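Local coordinates for protein catalase-3 (Neurospora crassa, PDB 4AJ9) that breaks hydrogen peroxide down to water and dioxygen at a heme group, probably protecting the cell from peroxide damage, at residues G15-M18 and G24-E27; A123-T128 and P330-R335; N380-Q385 and H391-H396; T563-Y568 and V573-S578. All blocks are in the same frame, centred on the assembly; numbering follows the deposited sequence.

Contact 1 of 4, residues G15-M18 and G24-E27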
loop_
_atom_site.group_PDB
_atom_site.type_symbol
_atom_site.label_atom_id
_atom_site.label_comp_id
_atom_site.label_asym_id
_atom_site.label_seq_id
_atom_site.Cartn_x
_atom_site.Cartn_y
_atom_site.Cartn_z
ATOM N N GLY C 15 -34.595 5.476 -0.266
ATOM C CA GLY C 15 -35.239 6.763 -0.103
ATOM C C GLY C 15 -34.293 7.946 0.010
ATOM O O GLY C 15 -34.706 9.031 0.410
ATOM N N GLN C 16 -33.027 7.756 -0.346
ATOM C CA GLN C 16 -32.055 8.840 -0.228
ATOM C C GLN C 16 -31.620 9.315 -1.608
ATOM O O GLN C 16 -31.701 8.576 -2.586
ATOM C CB GLN C 16 -30.828 8.368 0.545
ATOM C CG GLN C 16 -31.129 7.825 1.929
ATOM C CD GLN C 16 -31.423 8.909 2.938
ATOM O OE1 GLN C 16 -31.356 10.101 2.631
ATOM N NE2 GLN C 16 -31.754 8.501 4.160
ATOM N N PHE C 17 -31.158 10.555 -1.677
ATOM C CA PHE C 17 -30.477 11.050 -2.869
ATOM C C PHE C 17 -29.012 10.622 -2.882
ATOM O O PHE C 17 -28.376 10.503 -1.827
ATOM C CB PHE C 17 -30.575 12.573 -2.953
ATOM C CG PHE C 17 -31.940 13.061 -3.346
ATOM C CD1 PHE C 17 -32.397 12.887 -4.644
ATOM C CD2 PHE C 17 -32.774 13.664 -2.418
ATOM C CE1 PHE C 17 -33.667 13.328 -5.022
ATOM C CE2 PHE C 17 -34.040 14.105 -2.782
ATOM C CZ PHE C 17 -34.485 13.929 -4.091
ATOM N N MET C 18 -28.509 10.382 -4.089
ATOM C CA MET C 18 -27.100 10.088 -4.358
ATOM C C MET C 18 -26.189 11.184 -3.814
ATOM O O MET C 18 -26.490 12.379 -3.942
ATOM C CB MET C 18 -26.911 9.981 -5.872
ATOM C CG MET C 18 -25.613 9.327 -6.313
ATOM S SD MET C 18 -25.596 7.538 -6.051
ATOM C CE MET C 18 -26.509 6.884 -7.448
ATOM N N GLY C 24 -23.068 15.847 0.127
ATOM C CA GLY C 24 -23.547 16.703 -0.929
ATOM C C GLY C 24 -24.252 15.847 -1.955
ATOM O O GLY C 24 -23.666 14.918 -2.520
ATOM N N ASN C 25 -25.528 16.147 -2.166
ATOM C CA ASN C 25 -26.317 15.473 -3.191
ATOM C C ASN C 25 -25.824 15.767 -4.593
ATOM O O ASN C 25 -25.406 16.888 -4.891
ATOM C CB ASN C 25 -27.790 15.855 -3.055
ATOM C CG ASN C 25 -28.387 15.383 -1.751
ATOM O OD1 ASN C 25 -27.773 14.602 -1.018
ATOM N ND2 ASN C 25 -29.603 15.831 -1.460
ATOM N N ILE C 26 -25.869 14.753 -5.457
ATOM C CA ILE C 26 -25.347 14.875 -6.804
ATOM C C ILE C 26 -26.145 14.043 -7.799
ATOM O O ILE C 26 -27.051 13.302 -7.433
ATOM C CB ILE C 26 -23.898 14.373 -6.881
ATOM C CG1 ILE C 26 -23.841 12.881 -6.534
ATOM C CG2 ILE C 26 -22.985 15.206 -5.972
ATOM C CD1 ILE C 26 -22.464 12.258 -6.661
ATOM N N GLU C 27 -25.779 14.173 -9.067
ATOM C CA GLU C 27 -26.180 13.225 -10.082
ATOM C C GLU C 27 -24.862 12.690 -10.633
ATOM O O GLU C 27 -23.863 13.394 -10.614
ATOM C CB GLU C 27 -27.015 13.898 -11.174
ATOM C CG GLU C 27 -26.307 15.049 -11.903
ATOM C CD GLU C 27 -27.095 15.560 -13.097
ATOM O OE1 GLU C 27 -27.518 14.736 -13.938
ATOM O OE2 GLU C 27 -27.295 16.791 -13.200
HETATM O O HOH W 1 -28.708 12.143 0.160
#

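Contact 2 of 4, residues A123-T128 and P330-R335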
loop_
_atom_site.group_PDB
_atom_site.type_symbol
_atom_site.label_atom_id
_atom_site.label_comp_id
_atom_site.label_asym_id
_atom_site.label_seq_id
_atom_site.Cartn_x
_atom_site.Cartn_y
_atom_site.Cartn_z
ATOM N N ALA C 123 -12.719 -22.435 9.050
ATOM C CA ALA C 123 -12.125 -21.507 10.005
ATOM C C ALA C 123 -13.218 -20.849 10.800
ATOM O O ALA C 123 -14.147 -20.292 10.227
ATOM C CB ALA C 123 -11.289 -20.446 9.274
ATOM N N THR C 124 -13.090 -20.884 12.123
ATOM C CA THR C 124 -14.141 -20.407 13.013
ATOM C C THR C 124 -13.598 -19.350 13.953
ATOM O O THR C 124 -12.597 -19.577 14.625
ATOM C CB THR C 124 -14.636 -21.541 13.930
ATOM O OG1 THR C 124 -15.093 -22.643 13.141
ATOM C CG2 THR C 124 -15.748 -21.039 14.862
ATOM N N ARG C 125 -14.266 -18.207 14.026
ATOM C CA ARG C 125 -13.921 -17.226 15.047
ATOM C C ARG C 125 -14.965 -17.226 16.159
ATOM O O ARG C 125 -16.171 -17.127 15.895
ATOM C CB ARG C 125 -13.825 -15.817 14.456
ATOM C CG ARG C 125 -13.764 -14.718 15.535
ATOM C CD ARG C 125 -13.215 -13.427 14.943
ATOM N NE ARG C 125 -11.901 -13.677 14.365
ATOM C CZ ARG C 125 -11.332 -12.932 13.430
ATOM N NH1 ARG C 125 -11.956 -11.856 12.958
ATOM N NH2 ARG C 125 -10.130 -13.274 12.963
ATOM N N PHE C 126 -14.504 -17.330 17.402
ATOM C CA PHE C 126 -15.380 -17.124 18.548
ATOM C C PHE C 126 -15.112 -15.721 19.033
ATOM O O PHE C 126 -13.977 -15.394 19.368
ATOM C CB PHE C 126 -15.040 -18.097 19.684
ATOM C CG PHE C 126 -15.163 -19.549 19.320
ATOM C CD1 PHE C 126 -14.087 -20.230 18.771
ATOM C CD2 PHE C 126 -16.332 -20.252 19.591
ATOM C CE1 PHE C 126 -14.188 -21.584 18.454
ATOM C CE2 PHE C 126 -16.439 -21.616 19.288
ATOM C CZ PHE C 126 -15.362 -22.276 18.720
ATOM N N TYR C 127 -16.137 -14.880 19.052
ATOM C CA TYR C 127 -15.987 -13.530 19.560
ATOM C C TYR C 127 -16.283 -13.566 21.069
ATOM O O TYR C 127 -17.385 -13.205 21.502
ATOM C CB TYR C 127 -16.961 -12.590 18.837
ATOM C CG TYR C 127 -16.731 -12.417 17.345
ATOM C CD1 TYR C 127 -17.281 -13.310 16.413
ATOM C CD2 TYR C 127 -16.002 -11.336 16.860
ATOM C CE1 TYR C 127 -17.082 -13.128 15.042
ATOM C CE2 TYR C 127 -15.801 -11.148 15.499
ATOM C CZ TYR C 127 -16.345 -12.046 14.597
ATOM O OH TYR C 127 -16.136 -11.847 13.250
ATOM N N THR C 128 -15.312 -14.027 21.863
ATOM C CA THR C 128 -15.537 -14.265 23.295
ATOM C C THR C 128 -15.429 -12.989 24.096
ATOM O O THR C 128 -14.934 -11.973 23.599
ATOM C CB THR C 128 -14.544 -15.283 23.894
ATOM O OG1 THR C 128 -13.322 -14.614 24.277
ATOM C CG2 THR C 128 -14.235 -16.391 22.898
ATOM N N PRO C 330 -4.274 -18.172 13.703
ATOM C CA PRO C 330 -4.126 -19.130 14.800
ATOM C C PRO C 330 -3.474 -18.449 15.999
ATOM O O PRO C 330 -3.513 -18.996 17.104
ATOM C CB PRO C 330 -3.209 -20.211 14.216
ATOM C CG PRO C 330 -3.203 -19.987 12.766
ATOM C CD PRO C 330 -3.473 -18.543 12.530
ATOM N N GLY C 331 -2.915 -17.252 15.810
ATOM C CA GLY C 331 -2.365 -16.512 16.940
ATOM C C GLY C 331 -3.454 -15.815 17.745
ATOM O O GLY C 331 -3.207 -15.228 18.801
ATOM N N HIS C 332 -4.672 -15.838 17.222
ATOM C CA HIS C 332 -5.797 -15.303 17.975
ATOM C C HIS C 332 -6.119 -16.294 19.080
ATOM O O HIS C 332 -6.968 -17.179 18.911
ATOM C CB HIS C 332 -7.001 -15.103 17.063
ATOM C CG HIS C 332 -6.953 -13.836 16.267
ATOM N ND1 HIS C 332 -7.784 -13.605 15.190
ATOM C CD2 HIS C 332 -6.197 -12.722 16.407
ATOM C CE1 HIS C 332 -7.531 -12.405 14.693
ATOM N NE2 HIS C 332 -6.578 -11.846 15.418
ATOM N N ILE C 333 -5.419 -16.163 20.203
ATOM C CA ILE C 333 -5.572 -17.116 21.303
ATOM C C ILE C 333 -6.062 -16.391 22.545
ATOM O O ILE C 333 -5.934 -15.170 22.636
ATOM C CB ILE C 333 -4.244 -17.873 21.571
ATOM C CG1 ILE C 333 -4.468 -19.104 22.459
ATOM C CG2 ILE C 333 -3.170 -16.938 22.156
ATOM C CD1 ILE C 333 -3.289 -20.087 22.414
ATOM N N VAL C 334 -6.653 -17.132 23.479
ATOM C CA VAL C 334 -7.224 -16.532 24.686
ATOM C C VAL C 334 -6.762 -17.292 25.940
ATOM O O VAL C 334 -6.336 -18.443 25.853
ATOM C CB VAL C 334 -8.772 -16.526 24.638
ATOM C CG1 VAL C 334 -9.280 -15.688 23.459
ATOM C CG2 VAL C 334 -9.299 -17.962 24.536
ATOM N N ARG C 335 -6.843 -16.638 27.095
ATOM C CA ARG C 335 -6.576 -17.293 28.374
ATOM C C ARG C 335 -7.316 -18.618 28.442
ATOM O O ARG C 335 -8.514 -18.674 28.162
ATOM C CB ARG C 335 -7.055 -16.407 29.523
ATOM C CG ARG C 335 -6.780 -16.988 30.909
ATOM C CD ARG C 335 -7.330 -16.060 31.996
ATOM N NE ARG C 335 -7.257 -16.652 33.334
ATOM C CZ ARG C 335 -6.313 -16.370 34.228
ATOM N NH1 ARG C 335 -5.346 -15.507 33.934
ATOM N NH2 ARG C 335 -6.334 -16.953 35.419
#

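Contact 3 of 4, residues N380-Q385 and H391-H396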
loop_
_atom_site.group_PDB
_atom_site.type_symbol
_atom_site.label_atom_id
_atom_site.label_comp_id
_atom_site.label_asym_id
_atom_site.label_seq_id
_atom_site.Cartn_x
_atom_site.Cartn_y
_atom_site.Cartn_z
ATOM N N ASN C 380 -1.482 0.711 24.239
ATOM C CA ASN C 380 -0.776 1.925 23.880
ATOM C C ASN C 380 -0.410 1.994 22.406
ATOM O O ASN C 380 0.446 2.786 22.017
ATOM C CB ASN C 380 0.453 2.100 24.777
ATOM C CG ASN C 380 0.066 2.365 26.217
ATOM O OD1 ASN C 380 -0.883 3.100 26.473
ATOM N ND2 ASN C 380 0.775 1.747 27.164
ATOM N N HIS C 381 -1.058 1.155 21.595
ATOM C CA HIS C 381 -0.895 1.210 20.141
ATOM C C HIS C 381 -1.483 2.518 19.596
ATOM O O HIS C 381 -2.551 2.951 20.041
ATOM C CB HIS C 381 -1.608 0.042 19.468
ATOM C CG HIS C 381 -1.109 -1.310 19.886
ATOM N ND1 HIS C 381 -1.375 -2.448 19.159
ATOM C CD2 HIS C 381 -0.391 -1.711 20.963
ATOM C CE1 HIS C 381 -0.829 -3.491 19.760
ATOM N NE2 HIS C 381 -0.221 -3.071 20.853
ATOM N N ARG C 382 -0.817 3.126 18.619
ATOM C CA ARG C 382 -1.304 4.385 18.046
ATOM C C ARG C 382 -0.996 4.489 16.567
ATOM O O ARG C 382 -0.112 3.809 16.062
ATOM C CB ARG C 382 -0.668 5.590 18.737
ATOM C CG ARG C 382 -1.004 5.736 20.208
ATOM C CD ARG C 382 -2.476 6.028 20.427
ATOM N NE ARG C 382 -2.717 6.354 21.838
ATOM C CZ ARG C 382 -3.002 5.457 22.774
ATOM N NH1 ARG C 382 -3.066 4.161 22.471
ATOM N NH2 ARG C 382 -3.206 5.857 24.030
ATOM N N ASP C 383 -1.715 5.384 15.894
ATOM C CA ASP C 383 -1.437 5.741 14.505
ATOM C C ASP C 383 -1.554 4.538 13.565
ATOM O O ASP C 383 -2.389 3.648 13.761
ATOM C CB ASP C 383 -0.043 6.381 14.365
ATOM C CG ASP C 383 0.199 7.523 15.343
ATOM O OD1 ASP C 383 -0.730 7.912 16.090
ATOM O OD2 ASP C 383 1.336 8.050 15.346
ATOM N N GLY C 384 -0.704 4.514 12.542
ATOM C CA GLY C 384 -0.817 3.503 11.502
ATOM C C GLY C 384 -1.900 3.839 10.490
ATOM O O GLY C 384 -2.888 4.501 10.816
ATOM N N GLN C 385 -1.714 3.380 9.252
ATOM C CA GLN C 385 -2.655 3.660 8.171
ATOM C C GLN C 385 -4.090 3.344 8.588
ATOM O O GLN C 385 -4.372 2.296 9.181
ATOM C CB GLN C 385 -2.283 2.835 6.922
ATOM C CG GLN C 385 -2.644 3.484 5.590
ATOM C CD GLN C 385 -1.809 4.726 5.276
ATOM O OE1 GLN C 385 -0.725 4.637 4.694
ATOM N NE2 GLN C 385 -2.318 5.889 5.655
ATOM N N HIS C 391 -7.720 8.163 20.346
ATOM C CA HIS C 391 -7.291 7.755 21.673
ATOM C C HIS C 391 -7.203 8.930 22.634
ATOM O O HIS C 391 -6.615 9.965 22.321
ATOM C CB HIS C 391 -5.936 7.039 21.627
ATOM C CG HIS C 391 -5.970 5.706 20.948
ATOM N ND1 HIS C 391 -5.880 5.566 19.578
ATOM C CD2 HIS C 391 -6.070 4.449 21.450
ATOM C CE1 HIS C 391 -5.937 4.283 19.264
ATOM N NE2 HIS C 391 -6.045 3.583 20.382
ATOM N N LYS C 392 -7.764 8.732 23.823
ATOM C CA LYS C 392 -7.826 9.766 24.853
ATOM C C LYS C 392 -6.558 9.838 25.709
ATOM O O LYS C 392 -6.171 10.918 26.140
ATOM C CB LYS C 392 -9.043 9.507 25.745
ATOM C CG LYS C 392 -9.367 10.607 26.749
ATOM C CD LYS C 392 -10.625 10.265 27.558
ATOM C CE LYS C 392 -11.747 9.678 26.673
ATOM N NZ LYS C 392 -12.408 10.651 25.740
ATOM N N ASN C 393 -5.928 8.691 25.969
ATOM C CA ASN C 393 -4.786 8.627 26.894
ATOM C C ASN C 393 -3.528 9.130 26.205
ATOM O O ASN C 393 -3.057 8.502 25.269
ATOM C CB ASN C 393 -4.566 7.186 27.381
ATOM C CG ASN C 393 -3.268 7.016 28.196
ATOM O OD1 ASN C 393 -2.820 7.941 28.882
ATOM N ND2 ASN C 393 -2.656 5.823 28.106
ATOM N N ILE C 394 -2.984 10.253 26.668
ATOM C CA ILE C 394 -1.822 10.849 26.013
ATOM C C ILE C 394 -0.504 10.289 26.544
ATOM O O ILE C 394 0.556 10.581 26.004
ATOM C CB ILE C 394 -1.807 12.389 26.157
ATOM C CG1 ILE C 394 -1.426 12.783 27.584
ATOM C CG2 ILE C 394 -3.156 12.975 25.736
ATOM C CD1 ILE C 394 -1.371 14.292 27.801
ATOM N N HIS C 395 -0.576 9.494 27.608
ATOM C CA HIS C 395 0.616 8.828 28.122
ATOM C C HIS C 395 0.628 7.369 27.651
ATOM O O HIS C 395 0.320 6.437 28.402
ATOM C CB HIS C 395 0.710 9.000 29.648
ATOM C CG HIS C 395 0.678 10.437 30.068
ATOM N ND1 HIS C 395 -0.437 11.023 30.625
ATOM C CD2 HIS C 395 1.600 11.424 29.943
ATOM C CE1 HIS C 395 -0.193 12.303 30.851
ATOM N NE2 HIS C 395 1.037 12.570 30.449
ATOM N N HIS C 396 0.975 7.224 26.375
ATOM C CA HIS C 396 0.862 5.985 25.619
ATOM C C HIS C 396 2.119 5.122 25.722
ATOM O O HIS C 396 2.699 4.695 24.719
ATOM C CB HIS C 396 0.544 6.297 24.149
ATOM C CG HIS C 396 1.500 7.260 23.505
ATOM N ND1 HIS C 396 2.341 8.083 24.228
ATOM C CD2 HIS C 396 1.744 7.532 22.199
ATOM C CE1 HIS C 396 3.055 8.820 23.394
ATOM N NE2 HIS C 396 2.709 8.506 22.158
HETATM O O HOH W 2 -3.565 3.931 26.114
HETATM O O HOH W 3 -2.517 9.130 22.710
#

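Contact 4 of 4, residues T563-Y568 and V573-S578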
loop_
_atom_site.group_PDB
_atom_site.type_symbol
_atom_site.label_atom_id
_atom_site.label_comp_id
_atom_site.label_asym_id
_atom_site.label_seq_id
_atom_site.Cartn_x
_atom_site.Cartn_y
_atom_site.Cartn_z
ATOM N N THR C 563 -37.140 -28.782 -7.310
ATOM C CA THR C 563 -37.164 -27.952 -8.511
ATOM C C THR C 563 -37.929 -28.678 -9.606
ATOM O O THR C 563 -37.484 -29.717 -10.091
ATOM C CB THR C 563 -35.737 -27.672 -9.027
ATOM O OG1 THR C 563 -34.951 -27.087 -7.983
ATOM C CG2 THR C 563 -35.768 -26.729 -10.225
ATOM N N VAL C 564 -39.079 -28.143 -9.996
ATOM C CA VAL C 564 -39.808 -28.717 -11.122
ATOM C C VAL C 564 -39.254 -28.169 -12.436
ATOM O O VAL C 564 -39.159 -26.953 -12.629
ATOM C CB VAL C 564 -41.309 -28.422 -11.030
ATOM C CG1 VAL C 564 -42.024 -28.905 -12.291
ATOM C CG2 VAL C 564 -41.890 -29.081 -9.781
ATOM N N ILE C 565 -38.895 -29.075 -13.334
ATOM C CA ILE C 565 -38.238 -28.706 -14.585
ATOM C C ILE C 565 -39.125 -29.017 -15.778
ATOM O O ILE C 565 -39.710 -30.094 -15.843
ATOM C CB ILE C 565 -36.930 -29.492 -14.748
ATOM C CG1 ILE C 565 -36.007 -29.240 -13.549
ATOM C CG2 ILE C 565 -36.239 -29.159 -16.084
ATOM C CD1 ILE C 565 -34.822 -30.200 -13.494
ATOM N N ALA C 566 -39.218 -28.078 -16.721
ATOM C CA ALA C 566 -39.916 -28.328 -17.981
ATOM C C ALA C 566 -39.279 -27.551 -19.139
ATOM O O ALA C 566 -38.215 -26.951 -18.991
ATOM C CB ALA C 566 -41.396 -27.991 -17.852
ATOM N N GLU C 567 -39.930 -27.580 -20.294
ATOM C CA GLU C 567 -39.371 -26.998 -21.506
ATOM C C GLU C 567 -39.251 -25.489 -21.391
ATOM O O GLU C 567 -38.290 -24.901 -21.887
ATOM C CB GLU C 567 -40.227 -27.355 -22.723
ATOM C CG GLU C 567 -40.273 -28.844 -23.033
ATOM C CD GLU C 567 -41.440 -29.549 -22.370
ATOM O OE1 GLU C 567 -41.965 -29.038 -21.354
ATOM O OE2 GLU C 567 -41.828 -30.621 -22.877
ATOM N N TYR C 568 -40.235 -24.873 -20.741
ATOM C CA TYR C 568 -40.243 -23.431 -20.502
ATOM C C TYR C 568 -40.933 -23.141 -19.177
ATOM O O TYR C 568 -41.495 -24.042 -18.551
ATOM C CB TYR C 568 -40.917 -22.657 -21.653
ATOM C CG TYR C 568 -42.377 -23.006 -21.906
ATOM C CD1 TYR C 568 -43.397 -22.387 -21.199
ATOM C CD2 TYR C 568 -42.727 -23.944 -22.870
ATOM C CE1 TYR C 568 -44.732 -22.703 -21.435
ATOM C CE2 TYR C 568 -44.052 -24.270 -23.109
ATOM C CZ TYR C 568 -45.046 -23.646 -22.393
ATOM O OH TYR C 568 -46.361 -23.974 -22.643
ATOM N N VAL C 573 -43.426 -24.224 -12.953
ATOM C CA VAL C 573 -42.085 -24.629 -13.361
ATOM C C VAL C 573 -41.007 -23.746 -12.735
ATOM O O VAL C 573 -41.074 -22.523 -12.811
ATOM C CB VAL C 573 -41.944 -24.606 -14.889
ATOM C CG1 VAL C 573 -40.525 -24.976 -15.292
ATOM C CG2 VAL C 573 -42.962 -25.553 -15.519
ATOM N N ASP C 574 -40.012 -24.372 -12.117
ATOM C CA ASP C 574 -38.971 -23.619 -11.424
ATOM C C ASP C 574 -37.749 -23.379 -12.301
ATOM O O ASP C 574 -37.005 -22.423 -12.072
ATOM C CB ASP C 574 -38.533 -24.329 -10.140
ATOM C CG ASP C 574 -39.682 -24.559 -9.180
ATOM O OD1 ASP C 574 -40.299 -23.572 -8.729
ATOM O OD2 ASP C 574 -39.956 -25.732 -8.856
ATOM N N GLN C 575 -37.539 -24.250 -13.287
ATOM C CA GLN C 575 -36.342 -24.184 -14.123
ATOM C C GLN C 575 -36.616 -24.850 -15.469
ATOM O O GLN C 575 -37.357 -25.829 -15.537
ATOM C CB GLN C 575 -35.180 -24.900 -13.421
ATOM C CG GLN C 575 -33.797 -24.562 -13.934
ATOM C CD GLN C 575 -32.701 -25.268 -13.135
ATOM O OE1 GLN C 575 -32.793 -26.468 -12.864
ATOM N NE2 GLN C 575 -31.661 -24.525 -12.760
ATOM N N THR C 576 -36.028 -24.313 -16.534
ATOM C CA THR C 576 -36.145 -24.913 -17.862
ATOM C C THR C 576 -35.121 -26.017 -18.021
ATOM O O THR C 576 -34.096 -26.028 -17.333
ATOM C CB THR C 576 -35.875 -23.888 -18.982
ATOM O OG1 THR C 576 -34.526 -23.408 -18.867
ATOM C CG2 THR C 576 -36.850 -22.725 -18.896
ATOM N N TYR C 577 -35.381 -26.933 -18.946
ATOM C CA TYR C 577 -34.409 -27.976 -19.253
ATOM C C TYR C 577 -33.079 -27.377 -19.671
ATOM O O TYR C 577 -32.024 -27.924 -19.346
ATOM C CB TYR C 577 -34.932 -28.929 -20.329
ATOM C CG TYR C 577 -35.817 -29.997 -19.748
ATOM C CD1 TYR C 577 -35.287 -30.988 -18.925
ATOM C CD2 TYR C 577 -37.185 -30.005 -19.990
ATOM C CE1 TYR C 577 -36.087 -31.965 -18.376
ATOM C CE2 TYR C 577 -38.003 -30.985 -19.443
ATOM C CZ TYR C 577 -37.450 -31.964 -18.638
ATOM O OH TYR C 577 -38.255 -32.942 -18.083
ATOM N N SER C 578 -33.140 -26.244 -20.368
ATOM C CA SER C 578 -31.935 -25.570 -20.857
ATOM C C SER C 578 -31.027 -25.199 -19.691
ATOM O O SER C 578 -29.809 -25.388 -19.751
ATOM C CB SER C 578 -32.313 -24.315 -21.665
ATOM O OG SER C 578 -31.158 -23.646 -22.159
HETATM O O HOH W 4 -35.796 -25.761 -21.742
#

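Contact 1 of 4, residues G15-M18 and G24-E27
Asn25 turns its CG beside its own backbone N (chi1 -64°), which brings the amide up to CB of Phe17, while Met18 swings its CG anti to the backbone N (chi1 -165°) and meets the CG1 methylene of Ile26. The two short segments are irregular loop in the N-terminal arm of the catalase subunit, the extended region that in this family threads across a partner subunit of the tetramer. A single backbone bond joins them: the N-H of Ile26 reaches Met18 O at 2.9 Å, coming from above the carbonyl plane, not along a lone pair. The same oxygen receives the CA-H of Asn25, its CA lying 3.2 Å from Met18 O, so two successive residues of 24-27 converge on one carbonyl. Beside this, Met18 CG rests 4.0 Å from Ile26 CG1; beyond it the thioether chain bends at both of its next torsions and leads away from the other segment. Ile26 also packs against Ile46 and Gln49 of helix 45-55. On the Phe17 side, Asn25 ND2 sits 3.7 Å from Phe17 CB, with the amide and ring planes inclined at 43°. That ND2 is held by Gly415 O of the second subunit, and Phe17 packs on Gln409 of the same neighbour, so the arm is fastened to another chain as well as to itself. The other end of the amide is satisfied by water 1, which donates to Asn25 OD1 at 2.9 Å and to Phe17 O at 2.6 Å.

Contact 2 of 4, residues A123-T128 and P330-R335
Strand 123-128 and the irregular segment 330-335 run too far apart for backbone pairing, Arg125 CA and His332 CA being 8.8 Å from each other, and the gap is bridged by side chains. Arg125 starts with CG anti to its backbone N (chi1 168°) and bends at chi3, which carries NH2 to the rim of the His332 imidazole. There NH2 lies near the ring plane, 3.2 Å from His332 CE1, with the guanidinium turned 69° from the ring, so NH2 comes to the edge of the imidazole and the groups do not stack. Asp134 holds both, one carboxylate oxygen in a salt bridge with Arg125 NE and the other hydrogen-bonded to His332 ND1, while Ser327 O fixes Arg125 NH2 and Glu366 binds His332 NE2, so these buried polar ends are anchored on several sides. Further along, Thr128 OG1, itself bonded to Gly131 O, approaches Val334 CG1 at 4.3 Å. The arrangement joins a strand of the antiparallel beta-barrel of the catalase core to the loop after helix 319-324, beside the heme site, where Ala123 touches the heme and Pro330 packs on Tyr352, the probable axial ligand of the iron.

Contact 3 of 4, residues N380-Q385 and H391-H396
In the long loop region that follows the heme-side helix 343-360 of the catalase core, a buried arginine is packed between residues of 391-396. The guanidinium of Arg382 lies flat on the imidazole of His391, centres 3.9 Å apart and planes only 8° from parallel, and Arg382 CD adds a CH-pi contact over the same ring. CB of His396 covers the opposite face, with Arg382 NH2 3.8 Å from His396 CB. A bend at chi2 (-66°) folds the arginine chain back into this slot. Around its rim the hydrogens are spoken for: NH2 donates to Asn393 O at 2.9 Å, in the carbonyl plane and on a lone pair, while NH1 reaches His381 O at 2.8 Å from above that carbonyl plane and also bonds Asn379 O. Water 3 accepts from NE and donates a hydrogen bond to Asn393 O; water 2 accepts from Arg382 NH2 and Asn393 ND2. These in-plane partners fix the rotation of the guanidinium. Asn393 in turn is shaped by an Asx turn, its OD1 accepting from His395 N at 3.0 Å. At the far end Asn380 CB packs 3.4 Å from His396 O. Short strand 390-391 leads into the second segment, and there His391 pairs in parallel with a strand of the second subunit, while His396 stacks on His156 of the third.

Contact 4 of 4, residues T563-Y568 and V573-S578
Val564 O is gripped by two successive backbone N-H groups, Asp574 N at 2.8 Å in the carbonyl plane and Gln575 N at 3.2 Å. Asp574 answers through its side chain: with CG beside its own N (chi1 -58°), OD2 takes the N-H of Val564 at 2.8 Å in a nearly straight bond, using the anti lone pair. The same OD2 forms a salt bridge with Lys552, so the carboxylate links strand 561-566 to helix 544-557. From here the segments run on as parallel strands, Ala566 N bonding Gln575 O and Tyr577 N reaching Ala566 O at 2.8 Å. Ile565 and Gln575 share one face of the sheet. On that face Ile565 CG2 sits over the ring of Tyr577, 3.6 Å from its centroid in a CH-pi contact, and the phenol OH beyond is hydrogen-bonded to Ser538 O. Ala566 and Thr576 point to the other face, where Ala566 CB meets Val573 CG2 at 3.7 Å. Water 4 donates to Glu567 O and accepts from Ser578 N, tying the ends of the segments. The pair forms the edge of the parallel sheet in the C-terminal domain, which has a glutaminase-I-like fold: strand 575-576 is an outermost strand of the sheet within this chain, 561-566 lies between it and 533-537, helix 544-557 packs on Val564 and Val573, and helix 612-622 touches Tyr577.

From the N terminus the four contacts follow one another in series, none enclosing or crossing another. Contact 1 closes a short loop in the N-terminal arm, against the second subunit. Contact 2 spans 201 residues and ties a barrel strand to the segment after helix 319-324. Contact 3 then closes a tight loop on the same side of the chain's centre, about 24 Å from contact 2 between centres. Contact 4 again links near neighbours in sequence, but in the C-terminal domain, with its centre about 60 Å from that of contact 3. Contacts 1 to 3 all touch the second subunit, while contact 4 adds the edge strand to the parallel sheet of the C-terminal domain.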